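Local coordinates for protein MATE family efflux transporter (Vibrio cholerae, PDB 6IDP) that probably exports drugs and other toxic compounds from the cell, driven by an ion gradient and coupled to proton-dependent conformational change, as a MATE-family multidrug transporter, at residues Gly164-Met167 / Met168-Ser171; Thr196-Ala199 / Phe200-Ile204. All coordinates share one frame; numbering follows the deposited sequence.

Interaction 1: Gly164-Met167 / Met168-Ser171; sequences GTLM and MVTS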
ATOM      1  N   GLY A 164       4.527   4.107 -13.229  1.00 32.00           N
ATOM      2  CA  GLY A 164       3.528   5.138 -13.012  1.00 31.50           C
ATOM      3  C   GLY A 164       2.649   5.335 -14.232  1.00 38.67           C
ATOM      4  O   GLY A 164       1.425   5.420 -14.129  1.00 35.61           O
ATOM      5  N   THR A 165       3.285   5.396 -15.396  1.00 42.58           N
ATOM      6  CA  THR A 165       2.577   5.572 -16.656  1.00 39.91           C
ATOM      7  C   THR A 165       1.664   4.384 -16.951  1.00 37.87           C
ATOM      8  O   THR A 165       0.521   4.560 -17.375  1.00 40.04           O
ATOM      9  CB  THR A 165       3.570   5.769 -17.821  1.00 39.27           C
ATOM     10  OG1 THR A 165       4.245   7.022 -17.658  1.00 40.72           O
ATOM     11  CG2 THR A 165       2.849   5.764 -19.160  1.00 43.68           C
ATOM     12  N   LEU A 166       2.165   3.176 -16.713  1.00 32.14           N
ATOM     13  CA  LEU A 166       1.399   1.970 -17.006  1.00 35.48           C
ATOM     14  C   LEU A 166       0.223   1.782 -16.050  1.00 35.05           C
ATOM     15  O   LEU A 166      -0.790   1.191 -16.421  1.00 32.59           O
ATOM     16  CB  LEU A 166       2.302   0.738 -16.972  1.00 31.29           C
ATOM     17  CG  LEU A 166       3.206   0.557 -18.194  1.00 41.66           C
ATOM     18  CD1 LEU A 166       3.931  -0.774 -18.126  1.00 41.02           C
ATOM     19  CD2 LEU A 166       2.406   0.670 -19.484  1.00 44.45           C
ATOM     20  N   MET A 167       0.359   2.279 -14.824  1.00 36.48           N
ATOM     21  CA  MET A 167      -0.757   2.251 -13.884  1.00 39.05           C
ATOM     22  C   MET A 167      -1.900   3.105 -14.415  1.00 37.76           C
ATOM     23  O   MET A 167      -3.067   2.752 -14.261  1.00 41.37           O
ATOM     24  CB  MET A 167      -0.325   2.733 -12.497  1.00 37.03           C
ATOM     25  CG  MET A 167       0.564   1.752 -11.756  1.00 32.22           C
ATOM     26  SD  MET A 167       1.270   2.450 -10.249  1.00 48.64           S
ATOM     27  CE  MET A 167      -0.173   2.508  -9.194  1.00 53.42           C
ATOM     28  N   MET A 168      -1.562   4.222 -15.049  1.00 36.33           N
ATOM     29  CA  MET A 168      -2.573   5.064 -15.675  1.00 38.83           C
ATOM     30  C   MET A 168      -3.216   4.341 -16.853  1.00 41.28           C
ATOM     31  O   MET A 168      -4.437   4.360 -17.012  1.00 47.42           O
ATOM     32  CB  MET A 168      -1.972   6.396 -16.133  1.00 41.41           C
ATOM     33  CG  MET A 168      -1.392   7.230 -14.999  1.00 50.84           C
ATOM     34  SD  MET A 168      -1.400   9.010 -15.316  1.00103.73           S
ATOM     35  CE  MET A 168      -0.132   9.157 -16.571  1.00 66.51           C
ATOM     36  N   VAL A 169      -2.388   3.694 -17.666  1.00 39.93           N
ATOM     37  CA  VAL A 169      -2.865   2.998 -18.857  1.00 42.58           C
ATOM     38  C   VAL A 169      -3.808   1.848 -18.508  1.00 42.31           C
ATOM     39  O   VAL A 169      -4.889   1.729 -19.083  1.00 39.39           O
ATOM     40  CB  VAL A 169      -1.691   2.455 -19.694  1.00 41.96           C
ATOM     41  CG1 VAL A 169      -2.203   1.590 -20.834  1.00 40.11           C
ATOM     42  CG2 VAL A 169      -0.855   3.607 -20.230  1.00 40.78           C
ATOM     43  N   THR A 170      -3.405   1.010 -17.558  1.00 37.61           N
ATOM     44  CA  THR A 170      -4.228  -0.128 -17.164  1.00 35.19           C
ATOM     45  C   THR A 170      -5.506   0.322 -16.453  1.00 40.37           C
ATOM     46  O   THR A 170      -6.542  -0.330 -16.564  1.00 40.24           O
ATOM     47  CB  THR A 170      -3.451  -1.108 -16.258  1.00 31.56           C
ATOM     48  OG1 THR A 170      -3.001  -0.426 -15.082  1.00 35.73           O
ATOM     49  CG2 THR A 170      -2.252  -1.688 -17.001  1.00 27.98           C
ATOM     50  N   SER A 171      -5.428   1.439 -15.732  1.00 36.31           N
ATOM     51  CA  SER A 171      -6.599   2.001 -15.059  1.00 38.53           C
ATOM     52  C   SER A 171      -7.656   2.454 -16.059  1.00 38.48           C
ATOM     53  O   SER A 171      -8.840   2.169 -15.894  1.00 42.12           O
ATOM     54  CB  SER A 171      -6.202   3.181 -14.167  1.00 39.51           C
ATOM     55  OG  SER A 171      -5.379   2.759 -13.097  1.00 45.90           O
TER
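Ser171 doubles back on Met167, one helical turn earlier, and grips its carbonyl twice. Its hydroxyl OG lies 2.6 Å from Met167 O, and its backbone N donates to the same oxygen at 3.1 Å. The two donors come from opposite faces of the carbonyl plane, the hydroxyl tilted 25° from it and the amide well above it. Ser171 CB-OG is turned beside the backbone N, anti to the carbonyl carbon (chi1 -65°), which swings OG back toward the preceding turn. A short polar side chain suits this buried place because the helix itself supplies its acceptor. Ser27 of helix 5-39 adds a weak hydrogen bond to the same carbonyl.

The remaining backbone bonds follow the i to i+4 pattern. Val169 N donates to Thr165 O at 3.0 Å, while Met168 N makes a weak bond to Gly164 O. Thr170 N binds Leu166 O at 2.9 Å in a nearly straight bond, and the Thr170 hydroxyl OG1 also sits 3.0 Å from this oxygen.

Apolar contact is slight: Leu166 CD2 meets Val169 CG2 at 4.5 Å. The same valine methyl also makes a close van der Waals approach to the carbonyl oxygen of Thr165. Most larger side chains serve other helices. Met167, bent at its thioether, reaches Met21 and Tyr151, whereas Leu166 packs on Ile206 and Val207 of helix 189-213. Such folding back of serine hydroxyls onto the carbonyl four residues earlier is common in transmembrane α-helices, where it satisfies a buried hydroxyl, here in helix 161-184 within the MatE family region.

Interaction 2: Thr196-Ala199 / Phe200-Ile204; sequences TIIA and FGVGI. With OLC ((2R)-2,3-dihydroxypropyl (9Z)-octadec-9-enoate), chain O; OLC ((2R)-2,3-dihydroxypropyl (9Z)-octadec-9-enoate), chain B.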
ATOM      1  N   THR A 196     -10.173  -6.920 -15.557  1.00 40.30           N
ATOM      2  CA  THR A 196      -8.933  -6.707 -14.824  1.00 35.63           C
ATOM      3  C   THR A 196      -7.792  -7.563 -15.383  1.00 32.77           C
ATOM      4  O   THR A 196      -6.660  -7.090 -15.510  1.00 34.80           O
ATOM      5  CB  THR A 196      -9.117  -7.012 -13.323  1.00 40.23           C
ATOM      6  OG1 THR A 196     -10.139  -6.165 -12.783  1.00 49.22           O
ATOM      7  CG2 THR A 196      -7.818  -6.776 -12.560  1.00 34.21           C
ATOM      8  N   ILE A 197      -8.090  -8.816 -15.718  1.00 32.44           N
ATOM      9  CA  ILE A 197      -7.082  -9.710 -16.285  1.00 31.06           C
ATOM     10  C   ILE A 197      -6.524  -9.139 -17.587  1.00 30.62           C
ATOM     11  O   ILE A 197      -5.312  -9.125 -17.798  1.00 33.58           O
ATOM     12  CB  ILE A 197      -7.647 -11.125 -16.555  1.00 31.73           C
ATOM     13  CG1 ILE A 197      -8.087 -11.788 -15.251  1.00 36.16           C
ATOM     14  CG2 ILE A 197      -6.609 -11.993 -17.258  1.00 35.16           C
ATOM     15  CD1 ILE A 197      -8.825 -13.105 -15.441  1.00 38.79           C
ATOM     16  N   ILE A 198      -7.408  -8.656 -18.454  1.00 31.78           N
ATOM     17  CA  ILE A 198      -6.985  -8.117 -19.739  1.00 35.47           C
ATOM     18  C   ILE A 198      -6.172  -6.838 -19.560  1.00 35.61           C
ATOM     19  O   ILE A 198      -5.108  -6.686 -20.160  1.00 35.56           O
ATOM     20  CB  ILE A 198      -8.190  -7.841 -20.654  1.00 36.43           C
ATOM     21  CG1 ILE A 198      -8.982  -9.130 -20.871  1.00 38.38           C
ATOM     22  CG2 ILE A 198      -7.731  -7.268 -21.987  1.00 33.81           C
ATOM     23  CD1 ILE A 198     -10.178  -8.970 -21.775  1.00 36.61           C
ATOM     24  N   ALA A 199      -6.669  -5.934 -18.720  1.00 31.65           N
ATOM     25  CA  ALA A 199      -5.980  -4.680 -18.426  1.00 31.20           C
ATOM     26  C   ALA A 199      -4.571  -4.917 -17.883  1.00 34.32           C
ATOM     27  O   ALA A 199      -3.594  -4.406 -18.429  1.00 37.62           O
ATOM     28  CB  ALA A 199      -6.791  -3.855 -17.440  1.00 32.45           C
ATOM     29  N   PHE A 200      -4.473  -5.691 -16.805  1.00 30.38           N
ATOM     30  CA  PHE A 200      -3.181  -6.022 -16.215  1.00 29.01           C
ATOM     31  C   PHE A 200      -2.338  -6.865 -17.165  1.00 33.96           C
ATOM     32  O   PHE A 200      -1.108  -6.819 -17.123  1.00 37.80           O
ATOM     33  CB  PHE A 200      -3.366  -6.762 -14.891  1.00 28.17           C
ATOM     34  CG  PHE A 200      -3.771  -5.875 -13.750  1.00 33.48           C
ATOM     35  CD1 PHE A 200      -3.611  -4.500 -13.825  1.00 44.58           C
ATOM     36  CD2 PHE A 200      -4.306  -6.419 -12.595  1.00 36.40           C
ATOM     37  CE1 PHE A 200      -3.984  -3.687 -12.766  1.00 46.64           C
ATOM     38  CE2 PHE A 200      -4.674  -5.613 -11.533  1.00 39.49           C
ATOM     39  CZ  PHE A 200      -4.511  -4.248 -11.620  1.00 38.55           C
ATOM     40  N   GLY A 201      -3.007  -7.639 -18.014  1.00 36.53           N
ATOM     41  CA  GLY A 201      -2.326  -8.465 -18.993  1.00 31.05           C
ATOM     42  C   GLY A 201      -1.633  -7.616 -20.040  1.00 34.51           C
ATOM     43  O   GLY A 201      -0.504  -7.904 -20.442  1.00 33.46           O
ATOM     44  N   VAL A 202      -2.319  -6.567 -20.484  1.00 34.08           N
ATOM     45  CA  VAL A 202      -1.751  -5.620 -21.433  1.00 31.48           C
ATOM     46  C   VAL A 202      -0.558  -4.902 -20.806  1.00 31.71           C
ATOM     47  O   VAL A 202       0.450  -4.658 -21.469  1.00 31.87           O
ATOM     48  CB  VAL A 202      -2.803  -4.595 -21.900  1.00 32.82           C
ATOM     49  CG1 VAL A 202      -2.150  -3.454 -22.668  1.00 39.20           C
ATOM     50  CG2 VAL A 202      -3.853  -5.278 -22.758  1.00 30.52           C
ATOM     51  N   GLY A 203      -0.675  -4.586 -19.519  1.00 29.46           N
ATOM     52  CA  GLY A 203       0.419  -3.972 -18.788  1.00 28.40           C
ATOM     53  C   GLY A 203       1.643  -4.868 -18.746  1.00 34.72           C
ATOM     54  O   GLY A 203       2.770  -4.401 -18.908  1.00 35.27           O
ATOM     55  N   ILE A 204       1.420  -6.161 -18.531  1.00 30.97           N
ATOM     56  CA  ILE A 204       2.509  -7.128 -18.483  1.00 32.88           C
ATOM     57  C   ILE A 204       3.176  -7.257 -19.848  1.00 32.28           C
ATOM     58  O   ILE A 204       4.404  -7.284 -19.952  1.00 26.75           O
ATOM     59  CB  ILE A 204       2.016  -8.511 -18.015  1.00 32.28           C
ATOM     60  CG1 ILE A 204       1.688  -8.476 -16.522  1.00 26.60           C
ATOM     61  CG2 ILE A 204       3.064  -9.583 -18.287  1.00 33.48           C
ATOM     62  CD1 ILE A 204       1.213  -9.799 -15.971  1.00 27.12           C
TER
HETATM   63  C18 OLC O 514      -7.228  -2.193 -11.703  1.00 56.88           C
HETATM   64  C17 OLC O 514      -7.521  -2.222 -10.217  1.00 62.52           C
HETATM   65  C16 OLC O 514      -7.306  -3.614  -9.665  1.00 61.70           C
HETATM   66  C15 OLC O 514      -6.897  -3.513  -8.212  1.00 63.70           C
HETATM   67  C14 OLC O 514      -6.189  -4.782  -7.791  1.00 61.64           C
HETATM   68  C18 OLC B 501      -1.054  -2.467 -11.222  1.00 54.74           C
HETATM   69  C10 OLC B 501      -1.075  -1.412  -4.260  1.00 69.11           C
HETATM   70  C9  OLC B 501      -0.295  -0.512  -3.627  1.00 67.69           C
HETATM   71  C17 OLC B 501      -0.603  -3.173  -9.963  1.00 57.25           C
HETATM   72  C11 OLC B 501      -0.613  -2.842  -4.427  1.00 69.06           C
HETATM   73  C8  OLC B 501       1.053  -0.921  -3.077  1.00 66.55           C
HETATM   74  C16 OLC B 501      -1.484  -4.379  -9.713  1.00 62.56           C
HETATM   75  C12 OLC B 501      -1.572  -3.590  -5.329  1.00 71.69           C
HETATM   76  C15 OLC B 501      -1.610  -4.634  -8.226  1.00 65.63           C
HETATM   77  C13 OLC B 501      -1.819  -2.785  -6.586  1.00 73.65           C
HETATM   78  C14 OLC B 501      -2.556  -3.629  -7.605  1.00 71.61           C
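The chi1 of Thr196 (-59°) turns CG2 away from the backbone N, and that of Phe200 (-76°) sets the ring beside its own N; together they point methyl and ring the same way, side by side on successive turns of helix 189-213. This is an i to i+4 pairing on a membrane α-helix, with lipid chains lying against the outer part of the ring. Thr196 CG2 approaches the ring obliquely and touches CE2 and CD2 of Phe200, each at 3.5 Å. Threonine suits the place by having two different branches: the methyl meets the aromatic group, while OG1 hydrogen-bonds to Ala192 O and to Asn174 ND2 of helix 161-184.

Two monoolein molecules lie against the ring. The chain-B lipid lays C16 over one face, and its terminal C18 comes 3.5 Å from Phe200 CE1. The chain-O lipid comes in obliquely instead. A large, flat hydrocarbon side chain is well matched to these acyl tails, and Thr143 and Leu147 of helix 124-156 touch it as well.

The backbone bonds follow the α-helical i+4 to i pattern. Phe200 N donates to Thr196 O at 2.9 Å with an N-H...O angle of 167°, and Val202 N and Gly203 N bind Ile198 O and Ala199 O. Gly201 N reaches Ile197 O at 2.8 Å through a more bent bond (132°). On another flank, the branched Ile198 and Val202 meet loosely through their CG2 methyls and face helix 161-184 at Phe181 and Leu173. At the far end of the aromatic ring, Phe200 CZ lies 3.4 Å from C18 of the chain-O lipid.

Interaction 1 precedes interaction 2 along the chain, on the consecutive helices 161-184 and 189-213, and their centres lie about 10 Å apart on the same side of the chain's centre. The two helices pack directly here. Thr170 CG2 sits 3.4 Å from Ala199 O and 3.9 Å from Gly203 CA, where the absence of a side chain on the glycine lets the methyl come close to the backbone; Leu166 CD1 reaches Gly203 O at 3.9 Å. Helix 124-156 touches both interactions, through Tyr151 at interaction 1 and Thr143 at interaction 2, thus joining three transmembrane helices into one bundle.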